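Local atomic coordinates of uncharacterized protein (Slackia heliotrinireducens DSM 20476, PDB entry 4S1P), a protein that is uncharacterized but probably acts as an esterase or acylhydrolase of the SGNH (GDSL-like) hydrolase family, its natural substrate unknown. Residues Met4-Leu9 with Glu25-Glu30; Asn17-Met22 with Leu175-Leu180; Trp64-Met69 with Gln100-Gly105; Thr106-Ala111 with Asp147-Phe152. One frame throughout, in Å; residues are numbered along the deposited sequence. Where two conformers were deposited one is given.

Contact 1. Residues Met4-Leu9 with Glu25-Glu30; sequences MRILML and ELLTAE
Arg5 NH1 is the best-held polar atom: it gives one bond to Glu30 OE2 at 2.8 Å and makes a salt bridge to Glu62 OE1, so two carboxylates grip it. Beside it, Arg5 NE donates to Glu30 OE1 at 2.7 Å, almost straight at 168°. In this second salt bridge the arginine takes Glu30 side-on, one nitrogen to each oxygen. Both oxygens lie close to the guanidinium plane, but they are met from above the carboxylate, whose plane is turned 74° against it. The fit follows from the torsions: Glu30 runs out extended, while Arg5 lies alongside it, pointing the same way, and bends at chi3 (76°) to bring NE and NH1 round. Arg5 NH2 goes to Ala63 O, and the ring of Trp64 adds a cation-pi contact. An alanine here would remove both donors to Glu30, and would probably loosen strand 4-10 from both the edge strand 29-35 and the 62-65 loop. Underneath runs the first beta-alpha-beta crossover of the fold: strand 4-10, helix 19-27, then parallel strand 29-35, with Met4 O accepting from Glu30 N (2.9 Å) and Ile6 N donating to Glu30 O (2.8 Å). On the other face, Leu27 CD1 touches Ile6 CD1 at 3.6 Å, the two side chains crossing at about a right angle, and Met4 SE reaches the same methyl obliquely. One water bridges Met4 N and Thr28 O.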
loop_
_atom_site.group_PDB
_atom_site.type_symbol
_atom_site.label_atom_id
_atom_site.label_comp_id
_atom_site.label_asym_id
_atom_site.label_seq_id
_atom_site.Cartn_x
_atom_site.Cartn_y
_atom_site.Cartn_z
HETATM N N MSE A 4 -13.091 -10.907 -10.608
HETATM C CA MSE A 4 -12.603 -10.238 -9.411
HETATM C C MSE A 4 -12.346 -8.778 -9.730
HETATM O O MSE A 4 -11.824 -8.460 -10.770
HETATM C CB MSE A 4 -11.289 -10.866 -8.947
HETATM C CG MSE A 4 -10.847 -10.289 -7.601
HETATM SE SE MSE A 4 -9.093 -11.050 -7.097
HETATM C CE MSE A 4 -9.750 -12.822 -6.708
ATOM N N ARG A 5 -12.760 -7.894 -8.828
ATOM C CA ARG A 5 -12.559 -6.451 -8.982
ATOM C C ARG A 5 -11.819 -5.931 -7.759
ATOM O O ARG A 5 -12.239 -6.139 -6.620
ATOM C CB ARG A 5 -13.882 -5.702 -9.187
ATOM C CG ARG A 5 -14.708 -6.268 -10.356
ATOM C CD ARG A 5 -15.898 -5.349 -10.723
ATOM N NE ARG A 5 -15.424 -4.176 -11.476
ATOM C CZ ARG A 5 -15.424 -2.910 -11.046
ATOM N NH1 ARG A 5 -14.908 -1.983 -11.825
ATOM N NH2 ARG A 5 -15.921 -2.556 -9.869
ATOM N N ILE A 6 -10.764 -5.183 -8.040
ATOM C CA ILE A 6 -9.834 -4.690 -7.002
ATOM C C ILE A 6 -9.687 -3.177 -7.165
ATOM O O ILE A 6 -9.397 -2.691 -8.258
ATOM C CB ILE A 6 -8.436 -5.340 -7.134
ATOM C CG1 ILE A 6 -8.542 -6.864 -7.049
ATOM C CG2 ILE A 6 -7.487 -4.795 -6.079
ATOM C CD1 ILE A 6 -7.273 -7.576 -7.475
ATOM N N LEU A 7 -9.907 -2.429 -6.085
ATOM C CA LEU A 7 -9.660 -0.982 -6.041
ATOM C C LEU A 7 -8.389 -0.751 -5.247
ATOM O O LEU A 7 -8.282 -1.237 -4.130
ATOM C CB LEU A 7 -10.819 -0.284 -5.347
ATOM C CG LEU A 7 -10.700 1.220 -5.174
ATOM C CD1 LEU A 7 -10.547 1.953 -6.496
ATOM C CD2 LEU A 7 -11.915 1.720 -4.377
HETATM N N MSE A 8 -7.433 -0.047 -5.836
HETATM C CA MSE A 8 -6.165 0.225 -5.178
HETATM C C MSE A 8 -6.019 1.703 -4.913
HETATM O O MSE A 8 -6.270 2.535 -5.794
HETATM C CB MSE A 8 -4.990 -0.190 -6.066
HETATM C CG MSE A 8 -5.096 -1.647 -6.502
HETATM SE SE MSE A 8 -3.426 -2.205 -7.407
HETATM C CE MSE A 8 -2.355 -2.564 -5.827
ATOM N N LEU A 9 -5.691 2.028 -3.671
ATOM C CA LEU A 9 -5.477 3.385 -3.251
ATOM C C LEU A 9 -4.003 3.538 -2.888
ATOM O O LEU A 9 -3.487 2.776 -2.056
ATOM C CB LEU A 9 -6.339 3.678 -2.003
ATOM C CG LEU A 9 -7.786 3.162 -2.016
ATOM C CD1 LEU A 9 -8.474 3.504 -0.680
ATOM C CD2 LEU A 9 -8.542 3.695 -3.221
ATOM N N GLU A 25 -3.141 -9.083 -14.225
ATOM C CA GLU A 25 -2.924 -10.269 -15.059
ATOM C C GLU A 25 -2.687 -11.510 -14.196
ATOM O O GLU A 25 -3.146 -12.607 -14.543
ATOM C CB GLU A 25 -1.764 -9.991 -16.028
ATOM C CG GLU A 25 -1.825 -10.810 -17.283
ATOM C CD GLU A 25 -0.889 -10.286 -18.380
ATOM O OE1 GLU A 25 -1.347 -9.441 -19.219
ATOM O OE2 GLU A 25 0.280 -10.730 -18.374
ATOM N N LEU A 26 -2.005 -11.366 -13.054
ATOM C CA LEU A 26 -1.808 -12.469 -12.122
ATOM C C LEU A 26 -3.120 -13.048 -11.588
ATOM O O LEU A 26 -3.240 -14.258 -11.410
ATOM C CB LEU A 26 -0.940 -12.065 -10.937
ATOM C CG LEU A 26 0.544 -11.873 -11.214
ATOM C CD1 LEU A 26 1.226 -11.185 -10.047
ATOM C CD2 LEU A 26 1.240 -13.206 -11.456
ATOM N N LEU A 27 -4.086 -12.167 -11.325
ATOM C CA LEU A 27 -5.323 -12.572 -10.687
ATOM C C LEU A 27 -6.512 -12.687 -11.671
ATOM O O LEU A 27 -7.632 -12.986 -11.246
ATOM C CB LEU A 27 -5.662 -11.574 -9.574
ATOM C CG LEU A 27 -4.784 -11.632 -8.336
ATOM C CD1 LEU A 27 -5.137 -10.494 -7.383
ATOM C CD2 LEU A 27 -4.880 -12.964 -7.578
ATOM N N THR A 28 -6.279 -12.426 -12.948
ATOM C CA THR A 28 -7.343 -12.245 -13.944
ATOM C C THR A 28 -8.441 -11.335 -13.396
ATOM O O THR A 28 -9.609 -11.651 -13.405
ATOM C CB THR A 28 -7.922 -13.601 -14.425
ATOM O OG1 THR A 28 -6.844 -14.498 -14.694
ATOM C CG2 THR A 28 -8.765 -13.410 -15.672
ATOM N N ALA A 29 -7.997 -10.201 -12.884
ATOM C CA ALA A 29 -8.851 -9.239 -12.222
ATOM C C ALA A 29 -8.942 -7.904 -12.929
ATOM O O ALA A 29 -8.040 -7.516 -13.700
ATOM C CB ALA A 29 -8.343 -9.000 -10.798
ATOM N N GLU A 30 -10.075 -7.210 -12.698
ATOM C CA GLU A 30 -10.217 -5.815 -13.078
ATOM C C GLU A 30 -9.627 -4.990 -11.935
ATOM O O GLU A 30 -10.047 -5.139 -10.779
ATOM C CB GLU A 30 -11.667 -5.425 -13.287
ATOM C CG GLU A 30 -11.838 -3.968 -13.687
ATOM C CD GLU A 30 -13.272 -3.560 -13.938
ATOM O OE1 GLU A 30 -14.174 -4.423 -13.878
ATOM O OE2 GLU A 30 -13.505 -2.354 -14.184
HETATM O O HOH W 1 -11.397 -12.986 -11.778
#

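Contact 2. Residues Asn17-Met22 with Leu175-Leu180; sequences NHMPDM and LAALVL
Met19, a selenomethionine, and Leu180 cross at about a right angle, and their tips make the tightest touch here: Met19 CE to Leu180 CD1, 3.6 Å. Met19 gets there by a folded route. CG stands anti to the backbone N (chi1 -170°), then the chain bends at both chi2 and chi3, so that CG rests on Ala177 CB at 3.9 Å while SE and CE turn on toward the leucine. Ala176 CB lies farther off, 4.3 Å from Met19 CE. Met22, one helical turn on, comes in with its CB, 4.1 Å from Ala177 CB, so the alanine methyl is met by both selenomethionines. The small alanines let helices 19-27 and 170-184 come close, with Met19 and Ala177 CA atoms 6.2 Å apart. Met8 of strand 4-10 touches both Met19 and Leu180, placing this helix pair against the central sheet. The contact is apolar throughout, and with no directional bond between the segments the spacing of the helices here depends on the shapes of methyl and methylene groups.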
loop_
_atom_site.group_PDB
_atom_site.type_symbol
_atom_site.label_atom_id
_atom_site.label_comp_id
_atom_site.label_asym_id
_atom_site.label_seq_id
_atom_site.Cartn_x
_atom_site.Cartn_y
_atom_site.Cartn_z
ATOM N N ASN A 17 6.226 0.897 -12.416
ATOM C CA ASN A 17 6.550 -0.328 -13.142
ATOM C C ASN A 17 5.354 -1.163 -13.552
ATOM O O ASN A 17 5.442 -2.394 -13.616
ATOM C CB ASN A 17 7.535 -1.178 -12.358
ATOM C CG ASN A 17 8.771 -0.410 -11.970
ATOM O OD1 ASN A 17 9.460 0.127 -12.846
ATOM N ND2 ASN A 17 9.057 -0.337 -10.672
ATOM N N HIS A 18 4.239 -0.479 -13.836
ATOM C CA HIS A 18 3.011 -1.124 -14.236
ATOM C C HIS A 18 2.572 -2.222 -13.281
ATOM O O HIS A 18 1.957 -3.213 -13.662
ATOM C CB HIS A 18 3.189 -1.717 -15.626
ATOM C CG HIS A 18 3.503 -0.682 -16.671
ATOM N ND1 HIS A 18 2.525 0.059 -17.300
ATOM C CD2 HIS A 18 4.682 -0.216 -17.130
ATOM C CE1 HIS A 18 3.093 0.903 -18.144
ATOM N NE2 HIS A 18 4.402 0.755 -18.059
HETATM N N MSE A 19 2.826 -1.999 -12.005
HETATM C CA MSE A 19 2.485 -3.028 -11.040
HETATM C C MSE A 19 0.982 -3.380 -10.999
HETATM O O MSE A 19 0.652 -4.535 -10.921
HETATM C CB MSE A 19 3.038 -2.670 -9.670
HETATM C CG MSE A 19 2.923 -3.816 -8.685
HETATM SE SE MSE A 19 1.196 -3.922 -7.732
HETATM C CE MSE A 19 1.694 -2.757 -6.254
ATOM N N PRO A 20 0.069 -2.386 -11.077
ATOM C CA PRO A 20 -1.355 -2.742 -11.071
ATOM C C PRO A 20 -1.719 -3.659 -12.242
ATOM O O PRO A 20 -2.530 -4.558 -12.072
ATOM C CB PRO A 20 -2.047 -1.393 -11.115
ATOM C CG PRO A 20 -1.072 -0.489 -10.415
ATOM C CD PRO A 20 0.260 -0.936 -10.968
ATOM N N ASP A 21 -1.131 -3.400 -13.414
ATOM C CA ASP A 21 -1.347 -4.246 -14.596
ATOM C C ASP A 21 -0.833 -5.681 -14.335
ATOM O O ASP A 21 -1.460 -6.667 -14.729
ATOM C CB ASP A 21 -0.587 -3.659 -15.789
ATOM C CG ASP A 21 -1.266 -2.464 -16.437
ATOM O OD1 ASP A 21 -2.440 -2.159 -16.172
ATOM O OD2 ASP A 21 -0.603 -1.845 -17.305
HETATM N N MSE A 22 0.309 -5.792 -13.670
HETATM C CA MSE A 22 0.867 -7.092 -13.308
HETATM C C MSE A 22 -0.069 -7.818 -12.370
HETATM O O MSE A 22 -0.363 -9.002 -12.522
HETATM C CB MSE A 22 2.265 -7.020 -12.683
HETATM C CG MSE A 22 3.306 -6.519 -13.653
HETATM SE SE MSE A 22 5.168 -6.810 -13.058
HETATM C CE MSE A 22 5.191 -5.414 -11.772
ATOM N N LEU A 175 7.720 -8.289 -7.158
ATOM C CA LEU A 175 7.605 -8.919 -5.899
ATOM C C LEU A 175 6.357 -8.417 -5.148
ATOM O O LEU A 175 5.576 -9.204 -4.609
ATOM C CB LEU A 175 8.845 -8.628 -5.080
ATOM C CG LEU A 175 8.835 -9.217 -3.683
ATOM C CD1 LEU A 175 8.643 -10.736 -3.697
ATOM C CD2 LEU A 175 10.125 -8.839 -2.984
ATOM N N ALA A 176 6.138 -7.118 -5.158
ATOM C CA ALA A 176 4.909 -6.596 -4.524
ATOM C C ALA A 176 3.648 -7.176 -5.153
ATOM O O ALA A 176 2.736 -7.545 -4.450
ATOM C CB ALA A 176 4.896 -5.109 -4.629
ATOM N N ALA A 177 3.613 -7.244 -6.478
ATOM C CA ALA A 177 2.469 -7.835 -7.168
ATOM C C ALA A 177 2.261 -9.282 -6.758
ATOM O O ALA A 177 1.134 -9.709 -6.557
ATOM C CB ALA A 177 2.624 -7.731 -8.672
ATOM N N LEU A 178 3.345 -10.046 -6.666
ATOM C CA LEU A 178 3.231 -11.465 -6.288
ATOM C C LEU A 178 2.729 -11.627 -4.855
ATOM O O LEU A 178 1.876 -12.477 -4.563
ATOM C CB LEU A 178 4.569 -12.192 -6.469
ATOM C CG LEU A 178 5.025 -12.395 -7.905
ATOM C CD1 LEU A 178 6.485 -12.802 -7.865
ATOM C CD2 LEU A 178 4.157 -13.399 -8.647
ATOM N N VAL A 179 3.209 -10.769 -3.956
ATOM C CA VAL A 179 2.744 -10.815 -2.585
ATOM C C VAL A 179 1.247 -10.442 -2.478
ATOM O O VAL A 179 0.461 -11.072 -1.783
ATOM C CB VAL A 179 3.620 -9.889 -1.700
ATOM C CG1 VAL A 179 3.071 -9.801 -0.295
ATOM C CG2 VAL A 179 5.075 -10.386 -1.637
ATOM N N LEU A 180 0.873 -9.371 -3.160
ATOM C CA LEU A 180 -0.517 -8.946 -3.181
ATOM C C LEU A 180 -1.408 -10.035 -3.791
ATOM O O LEU A 180 -2.476 -10.320 -3.263
ATOM C CB LEU A 180 -0.692 -7.612 -3.924
ATOM C CG LEU A 180 -0.221 -6.386 -3.160
ATOM C CD1 LEU A 180 0.141 -5.250 -4.116
ATOM C CD2 LEU A 180 -1.258 -5.945 -2.148
#

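Contact 3. Residues Trp64-Met69 with Gln100-Gly105; sequences WDFVVM and QPVIYG
Met69, Val102 and Gln100 together account for about half the surface buried where parallel strands 66-69 and 100-105 pair. Met69, a selenomethionine, leaves its strand with CG anti to the carbonyl carbon (chi1 -57°) and bends at chi3, which swings CE across onto the neighbouring strand. There the methyl sits between Pro101 CB and Ile103 CG1, 3.8 Å from each, and 3.5 Å from Val102 O. That same carbonyl accepts from Met69 N at 2.8 Å, nearly along the C=O axis. Val102 works on the opposite face: its side chain lies beside Val68, pointing the same way, and its CG2 approaches Phe66 CD1 at 3.7 Å. Its N donates to Val67 O, in the carbonyl plane. Gln100 crosses Phe66 obliquely, CB against CD1 at 3.7 Å, with amide and ring planes 47° apart. Its chain bends at chi2, and NE2 curls round to the carbonyl of the following residue, Pro101 O, on a lone pair and straight at 172°, with a second bond to Gly142 O. At the two ends of the ladder, Asp65 O accepts from Gln100 N and Met69 O from Tyr104 N. Helix 80-96 packs on Met69 and Pro101, while helix 170-184 lies against Phe66 and Val68. Adjacent parallel strands linked through helix 80-96 and sandwiched by helices are the central beta-alpha-beta layout of the three-layer alpha/beta/alpha SGNH-hydrolase fold.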
loop_
_atom_site.group_PDB
_atom_site.type_symbol
_atom_site.label_atom_id
_atom_site.label_comp_id
_atom_site.label_asym_id
_atom_site.label_seq_id
_atom_site.Cartn_x
_atom_site.Cartn_y
_atom_site.Cartn_z
ATOM N N TRP A 64 -16.832 -4.180 -5.485
ATOM C CA TRP A 64 -15.418 -4.552 -5.297
ATOM C C TRP A 64 -15.270 -5.785 -4.447
ATOM O O TRP A 64 -15.925 -5.905 -3.385
ATOM C CB TRP A 64 -14.641 -3.374 -4.665
ATOM C CG TRP A 64 -14.831 -2.099 -5.401
ATOM C CD1 TRP A 64 -15.704 -1.111 -5.105
ATOM C CD2 TRP A 64 -14.192 -1.702 -6.630
ATOM N NE1 TRP A 64 -15.654 -0.127 -6.057
ATOM C CE2 TRP A 64 -14.762 -0.490 -7.030
ATOM C CE3 TRP A 64 -13.215 -2.291 -7.463
ATOM C CZ2 TRP A 64 -14.361 0.170 -8.202
ATOM C CZ3 TRP A 64 -12.839 -1.654 -8.608
ATOM C CH2 TRP A 64 -13.405 -0.423 -8.978
ATOM N N ASP A 65 -14.291 -6.623 -4.817
ATOM C CA ASP A 65 -13.889 -7.740 -3.951
ATOM C C ASP A 65 -12.897 -7.337 -2.885
ATOM O O ASP A 65 -12.932 -7.825 -1.764
ATOM C CB ASP A 65 -13.332 -8.870 -4.788
ATOM C CG ASP A 65 -14.392 -9.453 -5.714
ATOM O OD1 ASP A 65 -15.224 -10.221 -5.215
ATOM O OD2 ASP A 65 -14.479 -9.085 -6.885
ATOM N N PHE A 66 -11.974 -6.460 -3.263
ATOM C CA PHE A 66 -10.920 -6.013 -2.387
ATOM C C PHE A 66 -10.667 -4.538 -2.568
ATOM O O PHE A 66 -10.808 -4.020 -3.665
ATOM C CB PHE A 66 -9.611 -6.751 -2.711
ATOM C CG PHE A 66 -9.665 -8.242 -2.488
ATOM C CD1 PHE A 66 -9.551 -8.765 -1.216
ATOM C CD2 PHE A 66 -9.845 -9.102 -3.540
ATOM C CE1 PHE A 66 -9.601 -10.133 -0.984
ATOM C CE2 PHE A 66 -9.871 -10.459 -3.328
ATOM C CZ PHE A 66 -9.772 -10.986 -2.047
ATOM N N VAL A 67 -10.257 -3.890 -1.480
ATOM C CA VAL A 67 -9.762 -2.521 -1.513
ATOM C C VAL A 67 -8.362 -2.540 -0.914
ATOM O O VAL A 67 -8.188 -2.913 0.247
ATOM C CB VAL A 67 -10.635 -1.540 -0.744
ATOM C CG1 VAL A 67 -10.031 -0.140 -0.779
ATOM C CG2 VAL A 67 -12.052 -1.523 -1.323
ATOM N N VAL A 68 -7.360 -2.217 -1.748
ATOM C CA VAL A 68 -5.944 -2.257 -1.312
ATOM C C VAL A 68 -5.529 -0.847 -0.899
ATOM O O VAL A 68 -5.771 0.106 -1.636
ATOM C CB VAL A 68 -5.034 -2.753 -2.432
ATOM C CG1 VAL A 68 -3.581 -2.783 -1.997
ATOM C CG2 VAL A 68 -5.477 -4.126 -2.891
HETATM N N MSE A 69 -4.888 -0.734 0.271
HETATM C CA MSE A 69 -4.548 0.542 0.828
HETATM C C MSE A 69 -3.054 0.659 1.009
HETATM O O MSE A 69 -2.455 -0.145 1.739
HETATM C CB MSE A 69 -5.212 0.734 2.200
HETATM C CG MSE A 69 -6.732 0.584 2.120
HETATM SE SE MSE A 69 -7.578 0.348 3.866
HETATM C CE MSE A 69 -6.720 -1.386 4.263
ATOM N N GLN A 100 -13.310 -6.702 0.942
ATOM C CA GLN A 100 -12.291 -7.034 1.917
ATOM C C GLN A 100 -11.109 -6.037 1.836
ATOM O O GLN A 100 -10.483 -5.927 0.792
ATOM C CB GLN A 100 -11.766 -8.447 1.676
ATOM C CG GLN A 100 -10.597 -8.810 2.560
ATOM C CD GLN A 100 -10.906 -8.873 4.043
ATOM O OE1 GLN A 100 -11.793 -9.624 4.468
ATOM N NE2 GLN A 100 -10.151 -8.120 4.852
ATOM N N PRO A 101 -10.827 -5.309 2.918
ATOM C CA PRO A 101 -9.668 -4.414 2.896
ATOM C C PRO A 101 -8.358 -5.193 2.962
ATOM O O PRO A 101 -8.263 -6.234 3.615
ATOM C CB PRO A 101 -9.874 -3.526 4.121
ATOM C CG PRO A 101 -10.799 -4.275 5.014
ATOM C CD PRO A 101 -11.642 -5.161 4.140
ATOM N N VAL A 102 -7.352 -4.653 2.268
ATOM C CA VAL A 102 -6.021 -5.250 2.179
ATOM C C VAL A 102 -4.997 -4.151 2.410
ATOM O O VAL A 102 -5.063 -3.124 1.742
ATOM C CB VAL A 102 -5.787 -5.898 0.788
ATOM C CG1 VAL A 102 -4.381 -6.436 0.641
ATOM C CG2 VAL A 102 -6.805 -7.006 0.541
ATOM N N ILE A 103 -4.062 -4.373 3.330
ATOM C CA ILE A 103 -2.983 -3.447 3.522
ATOM C C ILE A 103 -1.828 -3.844 2.597
ATOM O O ILE A 103 -1.341 -4.977 2.662
ATOM C CB ILE A 103 -2.496 -3.446 4.983
ATOM C CG1 ILE A 103 -3.576 -2.847 5.893
ATOM C CG2 ILE A 103 -1.156 -2.724 5.124
ATOM C CD1 ILE A 103 -3.382 -3.219 7.336
ATOM N N TYR A 104 -1.379 -2.912 1.757
ATOM C CA TYR A 104 -0.155 -3.098 0.958
ATOM C C TYR A 104 0.964 -2.653 1.914
ATOM O O TYR A 104 1.243 -1.452 2.065
ATOM C CB TYR A 104 -0.261 -2.287 -0.312
ATOM C CG TYR A 104 0.977 -2.197 -1.221
ATOM C CD1 TYR A 104 2.182 -2.856 -0.956
ATOM C CD2 TYR A 104 0.908 -1.439 -2.358
ATOM C CE1 TYR A 104 3.301 -2.678 -1.792
ATOM C CE2 TYR A 104 1.990 -1.250 -3.186
ATOM C CZ TYR A 104 3.186 -1.881 -2.917
ATOM O OH TYR A 104 4.278 -1.671 -3.723
ATOM N N GLY A 105 1.542 -3.624 2.623
ATOM C CA GLY A 105 2.603 -3.318 3.578
ATOM C C GLY A 105 3.866 -3.055 2.764
ATOM O O GLY A 105 4.292 -3.886 1.978
#

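Contact 4. Residues Thr106-Ala111 with Asp147-Phe152; sequences TWPYRA and DVAAPF
Trp107 lays one face of its indole over the ring of Phe152 in an offset stack, the planes within 1° of parallel and the centroid of its six-membered ring 4.2 Å from that of the phenyl. Phe152 CE2 and CZ both sit 3.7 Å from Trp107 CD2, so the phenyl lies over the fusion of the two indole rings. Trp107 reaches this position with CG in the crowded place between backbone N and carbonyl carbon (chi1 45°). Its other face is backed by Thr106 CB, and Val148 CG1 closes on the edge, 3.8 Å from CZ3. Ala149 CB tucks under the loop backbone, 3.5 Å from Thr106 O. Asp147, ahead of the turn leading into helix 149-154, accepts from Ala150 N through OD1 in a capping bond. The indole NE1 is bonded to Val166 O, and Tyr161 meets both stacked rings. A serine in place of Trp107 would remove the stacked face and the indole N-H, and would probably loosen the 106-111 loop from both Phe152 and the backbone at Val166. Loops after the C-terminal ends of the parallel strands, as here after 100-105 and 144-147, typically frame the active site in alpha/beta hydrolytic folds; Trp107 lies near the putative Ser12-Asp164-His167 triad.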
loop_
_atom_site.group_PDB
_atom_site.type_symbol
_atom_site.label_atom_id
_atom_site.label_comp_id
_atom_site.label_asym_id
_atom_site.label_seq_id
_atom_site.Cartn_x
_atom_site.Cartn_y
_atom_site.Cartn_z
ATOM N N THR A 106 4.458 -1.905 2.929
ATOM C CA THR A 106 5.680 -1.566 2.238
ATOM C C THR A 106 6.900 -1.711 3.185
ATOM O O THR A 106 6.823 -2.207 4.305
ATOM C CB THR A 106 5.578 -0.152 1.632
ATOM O OG1 THR A 106 5.500 0.839 2.681
ATOM C CG2 THR A 106 4.349 -0.005 0.701
ATOM N N TRP A 107 8.035 -1.282 2.666
ATOM C CA TRP A 107 9.340 -1.641 3.184
ATOM C C TRP A 107 10.013 -0.427 3.834
ATOM O O TRP A 107 9.755 0.718 3.448
ATOM C CB TRP A 107 10.209 -2.181 2.018
ATOM C CG TRP A 107 10.091 -1.328 0.823
ATOM C CD1 TRP A 107 10.787 -0.191 0.561
ATOM C CD2 TRP A 107 9.176 -1.500 -0.260
ATOM N NE1 TRP A 107 10.356 0.371 -0.608
ATOM C CE2 TRP A 107 9.358 -0.413 -1.131
ATOM C CE3 TRP A 107 8.175 -2.449 -0.561
ATOM C CZ2 TRP A 107 8.607 -0.256 -2.286
ATOM C CZ3 TRP A 107 7.432 -2.275 -1.702
ATOM C CH2 TRP A 107 7.643 -1.194 -2.546
ATOM N N PRO A 108 10.928 -0.675 4.782
ATOM C CA PRO A 108 11.804 0.424 5.204
ATOM C C PRO A 108 12.661 0.841 4.009
ATOM O O PRO A 108 12.890 0.071 3.116
ATOM C CB PRO A 108 12.694 -0.217 6.292
ATOM C CG PRO A 108 12.718 -1.656 5.934
ATOM C CD PRO A 108 11.360 -1.965 5.351
ATOM N N TYR A 109 13.131 2.066 4.031
ATOM C CA TYR A 109 14.040 2.532 3.010
ATOM C C TYR A 109 15.386 1.801 3.126
ATOM O O TYR A 109 15.754 1.294 4.170
ATOM C CB TYR A 109 14.271 4.012 3.193
ATOM C CG TYR A 109 13.102 4.905 3.037
ATOM C CD1 TYR A 109 11.905 4.452 2.489
ATOM C CD2 TYR A 109 13.199 6.257 3.396
ATOM C CE1 TYR A 109 10.833 5.319 2.332
ATOM C CE2 TYR A 109 12.135 7.127 3.208
ATOM C CZ TYR A 109 10.957 6.653 2.676
ATOM O OH TYR A 109 9.918 7.561 2.487
ATOM N N ARG A 110 16.110 1.748 2.021
ATOM C CA ARG A 110 17.399 1.085 2.021
ATOM C C ARG A 110 18.380 1.748 2.982
ATOM O O ARG A 110 18.499 2.963 3.028
ATOM C CB ARG A 110 17.956 1.036 0.609
ATOM C CG ARG A 110 19.284 0.332 0.569
ATOM C CD ARG A 110 19.725 0.005 -0.824
ATOM N NE ARG A 110 20.915 -0.839 -0.823
ATOM C CZ ARG A 110 21.404 -1.402 -1.921
ATOM N NH1 ARG A 110 20.832 -1.162 -3.083
ATOM N NH2 ARG A 110 22.482 -2.175 -1.860
ATOM N N ALA A 111 19.052 0.932 3.799
ATOM C CA ALA A 111 19.987 1.480 4.768
ATOM C C ALA A 111 21.034 2.346 4.056
ATOM O O ALA A 111 21.586 1.980 3.006
ATOM C CB ALA A 111 20.650 0.384 5.554
ATOM N N ASP A 147 2.466 -8.422 3.195
ATOM C CA ASP A 147 3.689 -7.996 3.841
ATOM C C ASP A 147 4.809 -8.034 2.832
ATOM O O ASP A 147 5.487 -9.037 2.691
ATOM C CB ASP A 147 3.950 -8.900 5.038
ATOM C CG ASP A 147 5.161 -8.500 5.868
ATOM O OD1 ASP A 147 5.927 -7.623 5.427
ATOM O OD2 ASP A 147 5.365 -9.074 6.965
ATOM N N VAL A 148 5.026 -6.923 2.139
ATOM C CA VAL A 148 6.085 -6.895 1.145
ATOM C C VAL A 148 7.453 -6.662 1.807
ATOM O O VAL A 148 8.492 -7.017 1.250
ATOM C CB VAL A 148 5.767 -5.902 0.005
ATOM C CG1 VAL A 148 6.811 -6.010 -1.108
ATOM C CG2 VAL A 148 4.365 -6.158 -0.566
ATOM N N ALA A 149 7.480 -6.074 2.997
ATOM C CA ALA A 149 8.746 -5.871 3.681
ATOM C C ALA A 149 9.473 -7.177 3.925
ATOM O O ALA A 149 10.704 -7.219 3.858
ATOM C CB ALA A 149 8.546 -5.143 4.989
ATOM N N ALA A 150 8.752 -8.222 4.289
ATOM C CA ALA A 150 9.411 -9.499 4.622
ATOM C C ALA A 150 10.286 -10.026 3.461
ATOM O O ALA A 150 11.491 -10.238 3.668
ATOM C CB ALA A 150 8.389 -10.534 5.096
ATOM N N PRO A 151 9.714 -10.173 2.252
ATOM C CA PRO A 151 10.590 -10.643 1.177
ATOM C C PRO A 151 11.609 -9.618 0.715
ATOM O O PRO A 151 12.658 -9.993 0.183
ATOM C CB PRO A 151 9.622 -11.047 0.076
ATOM C CG PRO A 151 8.328 -10.296 0.369
ATOM C CD PRO A 151 8.281 -10.250 1.884
ATOM N N PHE A 152 11.349 -8.331 0.923
ATOM C CA PHE A 152 12.408 -7.337 0.704
ATOM C C PHE A 152 13.612 -7.618 1.598
ATOM O O PHE A 152 14.729 -7.544 1.142
ATOM C CB PHE A 152 11.925 -5.878 0.945
ATOM C CG PHE A 152 11.607 -5.139 -0.316
ATOM C CD1 PHE A 152 10.617 -5.587 -1.182
ATOM C CD2 PHE A 152 12.314 -3.979 -0.650
ATOM C CE1 PHE A 152 10.323 -4.896 -2.335
ATOM C CE2 PHE A 152 12.000 -3.277 -1.812
ATOM C CZ PHE A 152 11.016 -3.737 -2.633
#

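Overall arrangement
From the N terminus, strand 4-10 opens contact 1, which closes after helix 19-27, where the chain returns to the sheet as edge strand 29-35. Before that closure, residues 17-22 open contact 2, so contacts 1 and 2 cross and share helix 19-27. Contact 2 closes only at helix 170-184, and its long loop encloses contacts 3 and 4, which follow in series. Contact 3 joins the central strand 66-69 to its neighbour 100-105 and meets contact 1 where strand 66-69 pairs with strand 4-10; contact 4 begins directly after strand 100-105 and lies across the chain's centre from contact 3. Helix 170-184 ties them together, touching Met8, Val68, Tyr104 and Phe152.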